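Local coordinates for OBody AM3L15 (Pyrobaculum aerophilum, PDB 4GN5), which is an engineered OB-fold binding protein, built on a nucleic-acid-binding domain, that holds another protein in its complex, at residues 5-8 / 9-13; 86-89 / 90-94. All coordinates share one frame; numbering follows the deposited sequence. Where two conformers were deposited one is given.

Contact 1 of 2, residues 5-8 / 9-13; sequences KTHW and TAEIT
The carboxylate oxygen OE1 of Glu11 is gripped from two sources. Trp8 N donates to Glu11 OE1 over 3.0 Å along an almost straight line (171°), meeting its anti side, and a water that also bonds Thr6 O donates to the same oxygen at 2.9 Å. In return Glu11 N donates to Trp8 O at 2.7 Å from above the carbonyl plane. Trp8 thus takes the N-cap position of the short 3-10 turn 9-11, and Glu11 supplies one half of a capping box; the indole of Trp8 cannot provide the other. With CG beside the backbone N, chi1 (-67°) turns the otherwise extended chain of Glu11 back along the turn toward Trp8, where OE1 also lies in the indole plane at its edge, 3.4 Å from Trp8 CD1. The Lys5 ammonium stands over the centre of one indole face, a place suited to a positive group. Thr6 OG1 and His7 ND1 share a 2.7 Å hydrogen bond in the plane of the imidazole, which limits the ring's rotation. His7 CB rests on the terminal methyl of Ile12, 3.7 Å from Ile12 CD1; an apolar branch suits this buried place. Thr9 OG1 bonds Asp43. Thr6 is tied to Val22 of strand 20-24, Ile12 and His7 lie on Val21 of that strand, and Thr9 and Ile12 reach Val50 of strand 50-55.

Contact 2 of 2, residues 86-89 / 90-94; sequences WPVA and LDTGV
The indole of Trp86 carries Pro87 CB on one face, 3.8 Å above the plane and toward the rim, while Leu90 approaches the indole obliquely. These residues belong to the L45 loop of the OB fold, between strands 75-83 and 95-98, wound here into consecutive turns. The cis peptide bond before Pro87 folds the proline back so that its CB lies over the indole. Leu90 was modelled in two positions, so the short approach of its CD1 is doubtful. Leu90 N closes the first turn by bonding Pro87 O at 2.9 Å. The next two share Val88 O as acceptor. Gly93 completes the wider one, a pi-turn, with a positive phi (82°) that glycine adopts easily. Val88 turns CG1 away from its own backbone N (chi1 177°) and into the turn, 3.3 Å from Gly93 C, a buried place that suits a branched apolar side chain. Asp91 OD2 accepts from Thr92 N at 2.8 Å and makes a salt bridge to a basic side chain on the chain of another protein, against which Trp86, Pro87 and Leu90 also pack. Gly93 N, at 3.0 Å, and Asp91 N, at 3.3 Å, reach Val88 O from opposite faces of its carbonyl plane.

In the fold
Contact 1 comes first along the chain, in the segment leading to strand 20-24; contact 2 follows much later, in the loop between strands 75-83 and 95-98. Their centres lie about 17 Å apart, yet their ends meet: in the conformer given, Val94 packs against Ile12 and Thr13. Strand 50-55 is common ground, since Thr9 and Ile12 of contact 1 and Val94 of contact 2 all touch Val50. The N-terminal segment is thereby packed onto the OB-fold strands beside the base of the 86-94 loop. Contact 2 reaches the partner protein, whereas no other chain of the assembly touches contact 1.

Contact 1 of 2, residues 5-8 / 9-13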
loop_
_atom_site.group_PDB
_atom_site.type_symbol
_atom_site.label_atom_id
_atom_site.label_comp_id
_atom_site.label_asym_id
_atom_site.label_seq_id
_atom_site.Cartn_x
_atom_site.Cartn_y
_atom_site.Cartn_z
ATOM N N LYS A 5 10.900 -5.533 24.026
ATOM C CA LYS A 5 10.730 -4.297 23.332
ATOM C C LYS A 5 11.972 -3.489 23.555
ATOM O O LYS A 5 12.471 -3.441 24.645
ATOM C CB LYS A 5 9.488 -3.602 23.874
ATOM C CG LYS A 5 9.537 -2.124 23.937
ATOM C CD LYS A 5 8.292 -1.626 24.620
ATOM C CE LYS A 5 8.206 -0.144 24.648
ATOM N NZ LYS A 5 7.025 0.268 25.397
ATOM N N THR A 6 12.509 -2.901 22.491
ATOM C CA THR A 6 13.658 -2.006 22.554
ATOM C C THR A 6 13.351 -0.528 22.508
ATOM O O THR A 6 14.148 0.268 22.958
ATOM C CB THR A 6 14.693 -2.302 21.444
ATOM O OG1 THR A 6 14.091 -2.105 20.181
ATOM C CG2 THR A 6 15.231 -3.707 21.536
ATOM N N HIS A 7 12.221 -0.187 21.904
ATOM C CA HIS A 7 11.855 1.205 21.694
ATOM C C HIS A 7 10.365 1.427 21.762
ATOM O O HIS A 7 9.611 0.585 21.378
ATOM C CB HIS A 7 12.275 1.670 20.315
ATOM C CG HIS A 7 13.745 1.718 20.112
ATOM N ND1 HIS A 7 14.495 0.595 19.880
ATOM C CD2 HIS A 7 14.603 2.757 20.105
ATOM C CE1 HIS A 7 15.755 0.944 19.738
ATOM N NE2 HIS A 7 15.845 2.249 19.867
ATOM N N TRP A 8 9.984 2.600 22.221
ATOM C CA TRP A 8 8.626 3.083 22.133
ATOM C C TRP A 8 8.410 3.546 20.696
ATOM O O TRP A 8 9.331 4.025 20.068
ATOM C CB TRP A 8 8.413 4.255 23.082
ATOM C CG TRP A 8 8.398 3.886 24.535
ATOM C CD1 TRP A 8 9.451 3.877 25.376
ATOM C CD2 TRP A 8 7.270 3.485 25.303
ATOM N NE1 TRP A 8 9.059 3.496 26.625
ATOM C CE2 TRP A 8 7.720 3.243 26.606
ATOM C CE3 TRP A 8 5.921 3.305 25.018
ATOM C CZ2 TRP A 8 6.878 2.834 27.611
ATOM C CZ3 TRP A 8 5.086 2.907 26.018
ATOM C CH2 TRP A 8 5.566 2.672 27.300
ATOM N N THR A 9 7.198 3.402 20.188
ATOM C CA THR A 9 6.924 3.769 18.810
ATOM C C THR A 9 7.306 5.220 18.526
ATOM O O THR A 9 7.825 5.505 17.490
ATOM C CB THR A 9 5.473 3.478 18.410
ATOM O OG1 THR A 9 4.602 4.316 19.143
ATOM C CG2 THR A 9 5.129 2.062 18.676
ATOM N N ALA A 10 7.061 6.118 19.461
ATOM C CA ALA A 10 7.481 7.534 19.315
ATOM C C ALA A 10 9.044 7.697 19.245
ATOM O O ALA A 10 9.526 8.741 18.836
ATOM C CB ALA A 10 6.921 8.423 20.451
ATOM N N GLU A 11 9.803 6.690 19.706
ATOM C CA GLU A 11 11.279 6.711 19.591
ATOM C C GLU A 11 11.777 6.195 18.238
ATOM O O GLU A 11 12.968 6.212 18.011
ATOM C CB GLU A 11 11.966 5.921 20.728
ATOM C CG GLU A 11 11.763 6.617 22.106
ATOM C CD GLU A 11 12.227 5.788 23.266
ATOM O OE1 GLU A 11 12.077 4.524 23.263
ATOM O OE2 GLU A 11 12.764 6.433 24.197
ATOM N N ILE A 12 10.892 5.731 17.362
ATOM C CA ILE A 12 11.309 5.337 16.034
ATOM C C ILE A 12 11.477 6.604 15.182
ATOM O O ILE A 12 10.505 7.160 14.703
ATOM C CB ILE A 12 10.370 4.292 15.386
ATOM C CG1 ILE A 12 10.172 3.078 16.324
ATOM C CG2 ILE A 12 10.990 3.801 14.002
ATOM C CD1 ILE A 12 11.536 2.365 16.748
ATOM N N THR A 13 12.728 7.046 15.041
ATOM C CA THR A 13 13.092 8.291 14.344
ATOM C C THR A 13 14.129 8.027 13.210
ATOM O O THR A 13 14.722 6.934 13.137
ATOM C CB THR A 13 13.723 9.290 15.349
ATOM O OG1 THR A 13 14.846 8.652 15.961
ATOM C CG2 THR A 13 12.803 9.619 16.468
HETATM O O HOH W 1 14.294 2.804 24.104
#

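Contact 2 of 2, residues 86-89 / 90-94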
loop_
_atom_site.group_PDB
_atom_site.type_symbol
_atom_site.label_atom_id
_atom_site.label_comp_id
_atom_site.label_asym_id
_atom_site.label_seq_id
_atom_site.Cartn_x
_atom_site.Cartn_y
_atom_site.Cartn_z
ATOM N N TRP A 86 15.640 8.995 2.096
ATOM C CA TRP A 86 14.813 9.771 1.204
ATOM C C TRP A 86 14.419 8.865 0.006
ATOM O O TRP A 86 15.302 8.245 -0.594
ATOM C CB TRP A 86 15.607 11.021 0.811
ATOM C CG TRP A 86 14.697 12.038 0.457
ATOM C CD1 TRP A 86 13.988 12.918 1.330
ATOM C CD2 TRP A 86 14.164 12.221 -0.814
ATOM N NE1 TRP A 86 13.096 13.663 0.585
ATOM C CE2 TRP A 86 13.205 13.265 -0.731
ATOM C CE3 TRP A 86 14.440 11.651 -2.058
ATOM C CZ2 TRP A 86 12.550 13.720 -1.833
ATOM C CZ3 TRP A 86 13.843 12.117 -3.091
ATOM C CH2 TRP A 86 12.904 13.147 -3.013
ATOM N N PRO A 87 13.088 8.776 -0.355
ATOM C CA PRO A 87 12.028 9.753 -0.063
ATOM C C PRO A 87 11.090 9.467 1.142
ATOM O O PRO A 87 9.972 9.984 1.174
ATOM C CB PRO A 87 11.215 9.734 -1.348
ATOM C CG PRO A 87 11.191 8.207 -1.643
ATOM C CD PRO A 87 12.661 7.871 -1.440
ATOM N N VAL A 88 11.529 8.643 2.089
ATOM C CA VAL A 88 10.701 8.342 3.231
ATOM C C VAL A 88 10.251 9.637 3.923
ATOM O O VAL A 88 9.149 9.693 4.443
ATOM C CB VAL A 88 11.448 7.427 4.277
ATOM C CG1 VAL A 88 10.563 7.210 5.502
ATOM C CG2 VAL A 88 11.819 6.052 3.648
ATOM N N ALA A 89 11.130 10.632 4.043
ATOM C CA ALA A 89 10.748 11.911 4.652
ATOM C C ALA A 89 9.535 12.611 4.007
ATOM O O ALA A 89 8.885 13.484 4.649
ATOM C CB ALA A 89 11.955 12.900 4.651
ATOM N N LEU A 90 9.264 12.322 2.734
ATOM C CA LEU A 90 8.136 12.994 2.090
ATOM C C LEU A 90 6.814 12.726 2.842
ATOM O O LEU A 90 5.941 13.543 2.821
ATOM C CB LEU A 90 7.992 12.552 0.628
ATOM C CG LEU A 90 8.507 13.500 -0.456
ATOM C CD1 LEU A 90 9.857 14.296 -0.062
ATOM C CD2 LEU A 90 8.592 12.720 -1.772
ATOM N N ASP A 91 6.672 11.554 3.457
ATOM C CA ASP A 91 5.484 11.288 4.207
ATOM C C ASP A 91 5.694 10.719 5.593
ATOM O O ASP A 91 5.419 11.419 6.564
ATOM C CB ASP A 91 4.411 10.486 3.412
ATOM C CG ASP A 91 4.979 9.234 2.660
ATOM O OD1 ASP A 91 4.325 8.789 1.708
ATOM O OD2 ASP A 91 6.049 8.680 2.987
ATOM N N THR A 92 6.052 9.432 5.687
ATOM C CA THR A 92 6.029 8.786 6.986
ATOM C C THR A 92 7.240 9.117 7.911
ATOM O O THR A 92 7.152 8.945 9.162
ATOM C CB THR A 92 5.836 7.289 6.895
ATOM O OG1 THR A 92 6.973 6.698 6.262
ATOM C CG2 THR A 92 4.459 6.896 6.150
ATOM N N GLY A 93 8.366 9.546 7.324
ATOM C CA GLY A 93 9.585 9.844 8.121
ATOM C C GLY A 93 10.419 8.581 8.447
ATOM O O GLY A 93 11.676 8.560 8.339
ATOM N N VAL A 94 9.719 7.517 8.807
ATOM C CA VAL A 94 10.313 6.240 9.057
ATOM C C VAL A 94 9.450 5.136 8.436
ATOM O O VAL A 94 8.205 5.326 8.215
ATOM C CB VAL A 94 10.537 5.989 10.605
ATOM C CG1 VAL A 94 11.650 6.930 11.212
ATOM C CG2 VAL A 94 9.204 6.146 11.438
#